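PDB 2E4T: endoglucanase, which hydrolyses internal beta-1,4-glucosidic links in cellulose and xyloglucan, the chain here being the family 44 glycoside hydrolase module of a larger enzyme. Local coordinates for residues Asn55-Asp69 / Tyr114-Glu126. Sequence-based numbering, arbitrary orientation.
Sequences NNFSNAGSDWLHYSD and YVSADGNGPVSQE
S68 and S116 meet hydroxyl to hydroxyl at the tight centre of this contact, S68 OG and S116 OG sharing a 2.9 Å hydrogen bond. The same S68 OG takes an N-H from N59 ND2, nearly in the plane of that amide, and binds a water that leans weakly on D118 OD1; R133 holds D118 OD2 in a salt bridge. N59 swings CG away from its backbone N (chi1 -166°), which brings ND2 between S68 OG and H66 O, while V123 N reaches H66 O from the opposite face of its plane, at 2.9 Å; V123 CG2 packs 3.5 Å from N59 ND2, and W134 touches both side chains. Strands 67-69 and 121-122 run antiparallel in a three-stranded sheet separate from the parallel strands of the TIM-like barrel; N120 and G121 together face S68 as a classic beta bulge. F57 lays one ring face over the D118-G119 peptide, G119 N sitting 3.4 Å above the ring centre. The outer side is looser: exposed P122 rests its CD over the Y67 ring, 3.7 Å from the centroid, a CH-pi contact. Buried N59 thus spends both ND2 hydrogens within a largely neutral network tying the 58-59/67-69 hairpin to S116, ending strand 114-116, and to V123, just after strand 121-122.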
ATOM      1  N   ASN A  55       2.669 -26.990   2.017  1.00  6.53           N
ATOM      2  CA  ASN A  55       4.092 -27.418   1.909  1.00  6.90           C
ATOM      3  C   ASN A  55       5.045 -26.275   1.684  1.00  6.25           C
ATOM      4  O   ASN A  55       6.259 -26.509   1.632  1.00  7.30           O
ATOM      5  CB  ASN A  55       4.225 -28.508   0.860  1.00  8.48           C
ATOM      6  CG  ASN A  55       3.752 -28.038  -0.472  1.00  8.59           C
ATOM      7  OD1 ASN A  55       3.762 -26.837  -0.790  1.00  8.24           O
ATOM      8  ND2 ASN A  55       3.321 -28.992  -1.302  1.00 11.97           N
ATOM      9  N   ASN A  56       4.556 -25.028   1.565  1.00  5.75           N
ATOM     10  CA  ASN A  56       5.372 -23.813   1.429  1.00  6.00           C
ATOM     11  C   ASN A  56       6.054 -23.633   0.071  1.00  5.79           C
ATOM     12  O   ASN A  56       6.806 -22.653  -0.064  1.00  6.60           O
ATOM     13  CB  ASN A  56       6.366 -23.643   2.571  1.00  6.17           C
ATOM     14  CG  ASN A  56       5.655 -23.614   3.891  1.00  6.04           C
ATOM     15  OD1 ASN A  56       4.909 -22.658   4.198  1.00  6.48           O
ATOM     16  ND2 ASN A  56       5.842 -24.653   4.685  1.00  7.21           N
ATOM     17  N   PHE A  57       5.791 -24.503  -0.894  1.00  5.87           N
ATOM     18  CA  PHE A  57       6.340 -24.279  -2.217  1.00  5.88           C
ATOM     19  C   PHE A  57       5.595 -23.139  -2.903  1.00  5.86           C
ATOM     20  O   PHE A  57       4.447 -22.802  -2.561  1.00  6.07           O
ATOM     21  CB  PHE A  57       6.268 -25.559  -3.055  1.00  6.63           C
ATOM     22  CG  PHE A  57       7.046 -26.700  -2.437  1.00  7.06           C
ATOM     23  CD1 PHE A  57       8.369 -26.552  -2.078  1.00  8.93           C
ATOM     24  CD2 PHE A  57       6.470 -27.969  -2.296  1.00  8.09           C
ATOM     25  CE1 PHE A  57       9.092 -27.607  -1.550  1.00 10.88           C
ATOM     26  CE2 PHE A  57       7.163 -29.034  -1.756  1.00  9.03           C
ATOM     27  CZ  PHE A  57       8.480 -28.846  -1.387  1.00 11.36           C
ATOM     28  N   SER A  58       6.243 -22.564  -3.918  1.00  5.78           N
ATOM     29  CA  SER A  58       5.635 -21.487  -4.688  1.00  5.81           C
ATOM     30  C   SER A  58       6.343 -21.448  -6.050  1.00  5.59           C
ATOM     31  O   SER A  58       7.349 -22.135  -6.259  1.00  6.04           O
ATOM     32  CB  SER A  58       5.776 -20.117  -3.989  1.00  5.85           C
ATOM     33  OG  SER A  58       7.142 -19.745  -3.846  1.00  6.30           O
ATOM     34  N   ASN A  59       5.796 -20.614  -6.960  1.00  5.68           N
ATOM     35  CA  ASN A  59       6.282 -20.583  -8.329  1.00  5.62           C
ATOM     36  C   ASN A  59       6.635 -19.152  -8.723  1.00  5.76           C
ATOM     37  O   ASN A  59       5.890 -18.195  -8.492  1.00  6.21           O
ATOM     38  CB  ASN A  59       5.214 -21.184  -9.271  1.00  5.77           C
ATOM     39  CG  ASN A  59       5.796 -21.497 -10.650  1.00  5.73           C
ATOM     40  OD1 ASN A  59       5.958 -20.588 -11.486  1.00  6.13           O
ATOM     41  ND2 ASN A  59       6.178 -22.757 -10.877  1.00  6.03           N
ATOM     42  N   ALA A  60       7.803 -19.031  -9.362  1.00  6.07           N
ATOM     43  CA  ALA A  60       8.321 -17.727  -9.790  1.00  6.39           C
ATOM     44  C   ALA A  60       7.545 -17.141 -10.969  1.00  6.33           C
ATOM     45  O   ALA A  60       7.650 -15.905 -11.229  1.00  6.76           O
ATOM     46  CB  ALA A  60       9.759 -17.870 -10.222  1.00  6.96           C
ATOM     47  N   GLY A  61       6.846 -17.972 -11.718  1.00  6.38           N
ATOM     48  CA  GLY A  61       6.225 -17.481 -12.959  1.00  6.24           C
ATOM     49  C   GLY A  61       7.280 -16.885 -13.873  1.00  6.16           C
ATOM     50  O   GLY A  61       8.448 -17.329 -13.932  1.00  6.59           O
ATOM     51  N   SER A  62       6.878 -15.834 -14.563  1.00  6.86           N
ATOM     52  CA  SER A  62       7.748 -15.134 -15.475  1.00  7.89           C
ATOM     53  C   SER A  62       8.960 -14.479 -14.829  1.00  7.22           C
ATOM     54  O   SER A  62       9.909 -14.068 -15.523  1.00  9.16           O
ATOM     55  CB  SER A  62       6.944 -14.113 -16.243  1.00  9.39           C
ATOM     56  OG  SER A  62       6.389 -13.114 -15.337  0.50  7.88           O
ATOM     57  N   ASP A  63       8.965 -14.321 -13.494  1.00  8.18           N
ATOM     58  CA  ASP A  63      10.137 -13.728 -12.834  1.00  9.31           C
ATOM     59  C   ASP A  63      11.346 -14.696 -12.893  1.00  8.10           C
ATOM     60  O   ASP A  63      12.481 -14.214 -12.797  1.00 10.03           O
ATOM     61  CB  ASP A  63       9.831 -13.302 -11.433  1.00 10.06           C
ATOM     62  CG  ASP A  63       8.926 -12.062 -11.363  1.00 11.05           C
ATOM     63  OD1 ASP A  63       9.067 -11.184 -12.231  1.00 14.93           O
ATOM     64  OD2 ASP A  63       8.210 -11.916 -10.390  1.00 12.12           O
ATOM     65  N   TRP A  64      11.138 -16.016 -12.957  1.00  7.74           N
ATOM     66  CA  TRP A  64      12.287 -16.918 -13.126  1.00  7.87           C
ATOM     67  C   TRP A  64      11.830 -18.292 -13.666  1.00  6.88           C
ATOM     68  O   TRP A  64      11.683 -19.255 -12.915  1.00  6.99           O
ATOM     69  CB  TRP A  64      13.122 -17.096 -11.867  1.00  8.54           C
ATOM     70  CG  TRP A  64      14.453 -17.770 -12.243  1.00  9.67           C
ATOM     71  CD1 TRP A  64      14.721 -19.119 -12.248  1.00  9.60           C
ATOM     72  CD2 TRP A  64      15.651 -17.141 -12.664  1.00  9.48           C
ATOM     73  NE1 TRP A  64      16.023 -19.354 -12.618  1.00 10.34           N
ATOM     74  CE2 TRP A  64      16.613 -18.162 -12.876  1.00  9.76           C
ATOM     75  CE3 TRP A  64      16.015 -15.829 -12.870  1.00 11.17           C
ATOM     76  CZ2 TRP A  64      17.937 -17.901 -13.286  1.00 11.19           C
ATOM     77  CZ3 TRP A  64      17.341 -15.581 -13.315  1.00 11.85           C
ATOM     78  CH2 TRP A  64      18.252 -16.600 -13.499  1.00 11.97           C
ATOM     79  N   LEU A  65      11.606 -18.356 -14.958  1.00  6.73           N
ATOM     80  CA  LEU A  65      11.519 -19.639 -15.725  1.00  7.16           C
ATOM     81  C   LEU A  65      10.416 -20.559 -15.183  1.00  6.06           C
ATOM     82  O   LEU A  65      10.486 -21.792 -15.337  1.00  6.76           O
ATOM     83  CB  LEU A  65      12.888 -20.336 -15.715  1.00  6.90           C
ATOM     84  CG  LEU A  65      14.048 -19.495 -16.276  1.00  7.81           C
ATOM     85  CD1 LEU A  65      15.341 -20.265 -16.185  1.00  9.18           C
ATOM     86  CD2 LEU A  65      13.781 -19.000 -17.676  1.00  8.77           C
ATOM     87  N   HIS A  66       9.395 -19.978 -14.562  1.00  6.07           N
ATOM     88  CA  HIS A  66       8.284 -20.778 -14.055  1.00  5.68           C
ATOM     89  C   HIS A  66       8.777 -21.843 -13.078  1.00  5.43           C
ATOM     90  O   HIS A  66       8.201 -22.945 -12.973  1.00  5.73           O
ATOM     91  CB  HIS A  66       7.409 -21.373 -15.157  1.00  6.32           C
ATOM     92  CG  HIS A  66       7.113 -20.361 -16.190  1.00  6.52           C
ATOM     93  ND1 HIS A  66       6.148 -19.379 -16.006  1.00  7.95           N
ATOM     94  CD2 HIS A  66       7.700 -20.153 -17.406  1.00  8.29           C
ATOM     95  CE1 HIS A  66       6.208 -18.591 -17.073  1.00  9.04           C
ATOM     96  NE2 HIS A  66       7.120 -19.041 -17.934  1.00  9.49           N
ATOM     97  N   TYR A  67       9.781 -21.512 -12.262  1.00  5.93           N
ATOM     98  CA  TYR A  67      10.310 -22.453 -11.274  1.00  5.99           C
ATOM     99  C   TYR A  67       9.384 -22.596 -10.070  1.00  5.72           C
ATOM    100  O   TYR A  67       9.018 -21.573  -9.454  1.00  6.51           O
ATOM    101  CB  TYR A  67      11.667 -22.005 -10.699  1.00  7.47           C
ATOM    102  CG  TYR A  67      12.871 -22.532 -11.435  1.00  7.89           C
ATOM    103  CD1 TYR A  67      12.958 -22.553 -12.844  1.00  8.35           C
ATOM    104  CD2 TYR A  67      13.947 -23.017 -10.749  1.00 11.17           C
ATOM    105  CE1 TYR A  67      14.124 -22.983 -13.483  1.00  8.94           C
ATOM    106  CE2 TYR A  67      15.108 -23.488 -11.391  1.00 11.95           C
ATOM    107  CZ  TYR A  67      15.172 -23.492 -12.768  1.00 10.44           C
ATOM    108  OH  TYR A  67      16.301 -23.904 -13.438  1.00 13.01           O
ATOM    109  N   SER A  68       9.101 -23.838  -9.686  1.00  5.92           N
ATOM    110  CA  SER A  68       8.537 -24.135  -8.372  1.00  5.84           C
ATOM    111  C   SER A  68       9.678 -24.522  -7.446  1.00  5.97           C
ATOM    112  O   SER A  68      10.492 -25.400  -7.786  1.00  7.14           O
ATOM    113  CB  SER A  68       7.578 -25.310  -8.432  1.00  6.50           C
ATOM    114  OG  SER A  68       6.293 -24.862  -8.920  1.00  6.19           O
ATOM    115  N   ASP A  69       9.763 -23.866  -6.272  1.00  6.55           N
ATOM    116  CA  ASP A  69      10.921 -24.062  -5.418  1.00  6.66           C
ATOM    117  C   ASP A  69      10.615 -23.532  -4.006  1.00  6.73           C
ATOM    118  O   ASP A  69       9.453 -23.240  -3.653  1.00  6.96           O
ATOM    119  CB  ASP A  69      12.108 -23.319  -6.047  1.00  8.61           C
ATOM    120  CG  ASP A  69      11.821 -21.800  -6.149  1.00  8.96           C
ATOM    121  OD1 ASP A  69      11.064 -21.295  -5.345  1.00  9.39           O
ATOM    122  OD2 ASP A  69      12.301 -21.116  -7.096  1.00 12.97           O
ATOM    123  N   TYR A 114      -4.575 -22.553  -8.939  1.00  5.56           N
ATOM    124  CA  TYR A 114      -3.692 -23.675  -8.610  1.00  5.43           C
ATOM    125  C   TYR A 114      -2.486 -23.125  -7.833  1.00  5.32           C
ATOM    126  O   TYR A 114      -2.127 -21.928  -7.979  1.00  6.00           O
ATOM    127  CB  TYR A 114      -3.170 -24.348  -9.892  1.00  5.83           C
ATOM    128  CG  TYR A 114      -4.273 -25.000 -10.691  1.00  5.50           C
ATOM    129  CD1 TYR A 114      -4.586 -26.354 -10.501  1.00  5.63           C
ATOM    130  CD2 TYR A 114      -5.027 -24.287 -11.620  1.00  5.97           C
ATOM    131  CE1 TYR A 114      -5.626 -26.947 -11.202  1.00  6.49           C
ATOM    132  CE2 TYR A 114      -6.092 -24.860 -12.312  1.00  6.57           C
ATOM    133  CZ  TYR A 114      -6.368 -26.210 -12.082  1.00  6.69           C
ATOM    134  OH  TYR A 114      -7.420 -26.784 -12.784  1.00  7.89           O
ATOM    135  N   VAL A 115      -1.848 -24.016  -7.097  1.00  5.38           N
ATOM    136  CA  VAL A 115      -0.644 -23.672  -6.336  1.00  5.24           C
ATOM    137  C   VAL A 115       0.395 -24.799  -6.535  1.00  5.43           C
ATOM    138  O   VAL A 115       0.046 -25.961  -6.878  1.00  5.61           O
ATOM    139  CB  VAL A 115      -0.932 -23.476  -4.811  1.00  5.14           C
ATOM    140  CG1 VAL A 115      -1.823 -22.242  -4.646  1.00  5.84           C
ATOM    141  CG2 VAL A 115      -1.554 -24.705  -4.196  1.00  6.41           C
ATOM    142  N   SER A 116       1.660 -24.465  -6.317  1.00  5.60           N
ATOM    143  CA  SER A 116       2.727 -25.436  -6.571  1.00  5.49           C
ATOM    144  C   SER A 116       2.535 -26.727  -5.769  1.00  5.44           C
ATOM    145  O   SER A 116       2.377 -26.705  -4.526  1.00  6.53           O
ATOM    146  CB  SER A 116       4.065 -24.840  -6.107  1.00  5.98           C
ATOM    147  OG  SER A 116       4.448 -23.765  -6.955  1.00  6.28           O
ATOM    148  N   ALA A 117       2.645 -27.871  -6.459  1.00  6.01           N
ATOM    149  CA  ALA A 117       2.609 -29.162  -5.786  1.00  6.43           C
ATOM    150  C   ALA A 117       3.947 -29.562  -5.184  1.00  6.98           C
ATOM    151  O   ALA A 117       3.980 -30.477  -4.348  1.00  9.15           O
ATOM    152  CB  ALA A 117       2.187 -30.251  -6.772  1.00  7.02           C
ATOM    153  N   ASP A 118       5.034 -28.964  -5.670  1.00  6.87           N
ATOM    154  CA  ASP A 118       6.376 -29.456  -5.400  1.00  6.95           C
ATOM    155  C   ASP A 118       7.331 -28.264  -5.478  1.00  6.80           C
ATOM    156  O   ASP A 118       6.946 -27.141  -5.825  1.00  6.92           O
ATOM    157  CB  ASP A 118       6.758 -30.578  -6.387  1.00  7.27           C
ATOM    158  CG  ASP A 118       6.724 -30.065  -7.830  1.00  7.22           C
ATOM    159  OD1 ASP A 118       7.488 -29.132  -8.148  1.00  7.27           O
ATOM    160  OD2 ASP A 118       5.893 -30.601  -8.644  1.00  8.40           O
ATOM    161  N   GLY A 119       8.591 -28.550  -5.151  1.00  7.09           N
ATOM    162  CA  GLY A 119       9.680 -27.601  -5.294  1.00  7.29           C
ATOM    163  C   GLY A 119      10.721 -28.088  -6.289  1.00  7.51           C
ATOM    164  O   GLY A 119      11.918 -27.882  -6.102  1.00  9.90           O
ATOM    165  N   ASN A 120      10.279 -28.701  -7.384  1.00  7.40           N
ATOM    166  CA  ASN A 120      11.184 -29.474  -8.238  1.00  7.94           C
ATOM    167  C   ASN A 120      11.802 -28.719  -9.383  1.00  9.05           C
ATOM    168  O   ASN A 120      12.617 -29.320 -10.097  1.00 13.01           O
ATOM    169  CB  ASN A 120      10.481 -30.722  -8.843  1.00  9.40           C
ATOM    170  CG  ASN A 120       9.856 -31.605  -7.873  1.00 10.96           C
ATOM    171  OD1 ASN A 120      10.290 -31.654  -6.770  1.00 12.50           O
ATOM    172  ND2 ASN A 120       8.863 -32.426  -8.306  1.00 12.92           N
ATOM    173  N   GLY A 121      11.537 -27.414  -9.536  1.00  7.16           N
ATOM    174  CA  GLY A 121      12.175 -26.643 -10.589  1.00  7.63           C
ATOM    175  C   GLY A 121      11.144 -26.226 -11.638  1.00  6.75           C
ATOM    176  O   GLY A 121       9.924 -26.080 -11.366  1.00  6.52           O
ATOM    177  N   PRO A 122      11.603 -25.988 -12.856  1.00  7.35           N
ATOM    178  CA  PRO A 122      10.743 -25.366 -13.871  1.00  7.25           C
ATOM    179  C   PRO A 122       9.510 -26.214 -14.192  1.00  6.99           C
ATOM    180  O   PRO A 122       9.608 -27.440 -14.382  1.00  8.26           O
ATOM    181  CB  PRO A 122      11.655 -25.236 -15.113  1.00  7.98           C
ATOM    182  CG  PRO A 122      12.657 -26.375 -14.920  1.00 10.24           C
ATOM    183  CD  PRO A 122      12.947 -26.322 -13.413  1.00  8.88           C
ATOM    184  N   VAL A 123       8.389 -25.519 -14.345  1.00  6.66           N
ATOM    185  CA  VAL A 123       7.139 -26.117 -14.816  1.00  5.92           C
ATOM    186  C   VAL A 123       7.032 -25.839 -16.308  1.00  6.20           C
ATOM    187  O   VAL A 123       7.035 -24.679 -16.736  1.00  7.06           O
ATOM    188  CB  VAL A 123       5.932 -25.531 -14.052  1.00  6.35           C
ATOM    189  CG1 VAL A 123       4.665 -26.108 -14.599  1.00  7.21           C
ATOM    190  CG2 VAL A 123       6.064 -25.818 -12.541  1.00  7.02           C
ATOM    191  N   SER A 124       6.969 -26.916 -17.109  1.00  5.96           N
ATOM    192  CA  SER A 124       6.927 -26.733 -18.545  1.00  6.08           C
ATOM    193  C   SER A 124       5.565 -26.205 -19.001  1.00  5.73           C
ATOM    194  O   SER A 124       4.546 -26.340 -18.274  1.00  6.10           O
ATOM    195  CB  SER A 124       7.191 -28.065 -19.240  1.00  6.98           C
ATOM    196  OG  SER A 124       6.040 -28.870 -19.094  0.50  3.47           O
ATOM    197  N   GLN A 125       5.476 -25.686 -20.221  1.00  5.94           N
ATOM    198  CA  GLN A 125       4.182 -25.323 -20.750  1.00  5.45           C
ATOM    199  C   GLN A 125       3.283 -26.543 -20.882  1.00  6.13           C
ATOM    200  O   GLN A 125       2.045 -26.455 -20.761  1.00  6.72           O
ATOM    201  CB  GLN A 125       4.305 -24.564 -22.081  1.00  6.38           C
ATOM    202  CG  GLN A 125       2.984 -23.953 -22.483  1.00  7.50           C
ATOM    203  CD  GLN A 125       3.091 -22.990 -23.629  1.00  8.31           C
ATOM    204  OE1 GLN A 125       4.141 -22.626 -24.086  1.00 10.98           O
ATOM    205  NE2 GLN A 125       1.944 -22.541 -24.121  1.00 13.82           N
ATOM    206  N   GLU A 126       3.868 -27.739 -21.094  1.00  5.95           N
ATOM    207  CA  GLU A 126       3.058 -28.951 -21.200  1.00  6.33           C
ATOM    208  C   GLU A 126       2.523 -29.377 -19.837  1.00  6.63           C
ATOM    209  O   GLU A 126       1.566 -30.158 -19.796  1.00  9.57           O
ATOM    210  CB  GLU A 126       3.903 -30.058 -21.861  1.00  6.46           C
ATOM    211  CG  GLU A 126       4.270 -29.663 -23.292  1.00  6.14           C
ATOM    212  CD  GLU A 126       5.394 -28.696 -23.390  1.00  5.56           C
ATOM    213  OE1 GLU A 126       6.426 -28.836 -22.696  1.00  6.92           O
ATOM    214  OE2 GLU A 126       5.271 -27.692 -24.177  1.00  6.32           O
TER
HETATM  215  O   HOH W   1       5.223 -27.295  -8.724  1.00  8.07           O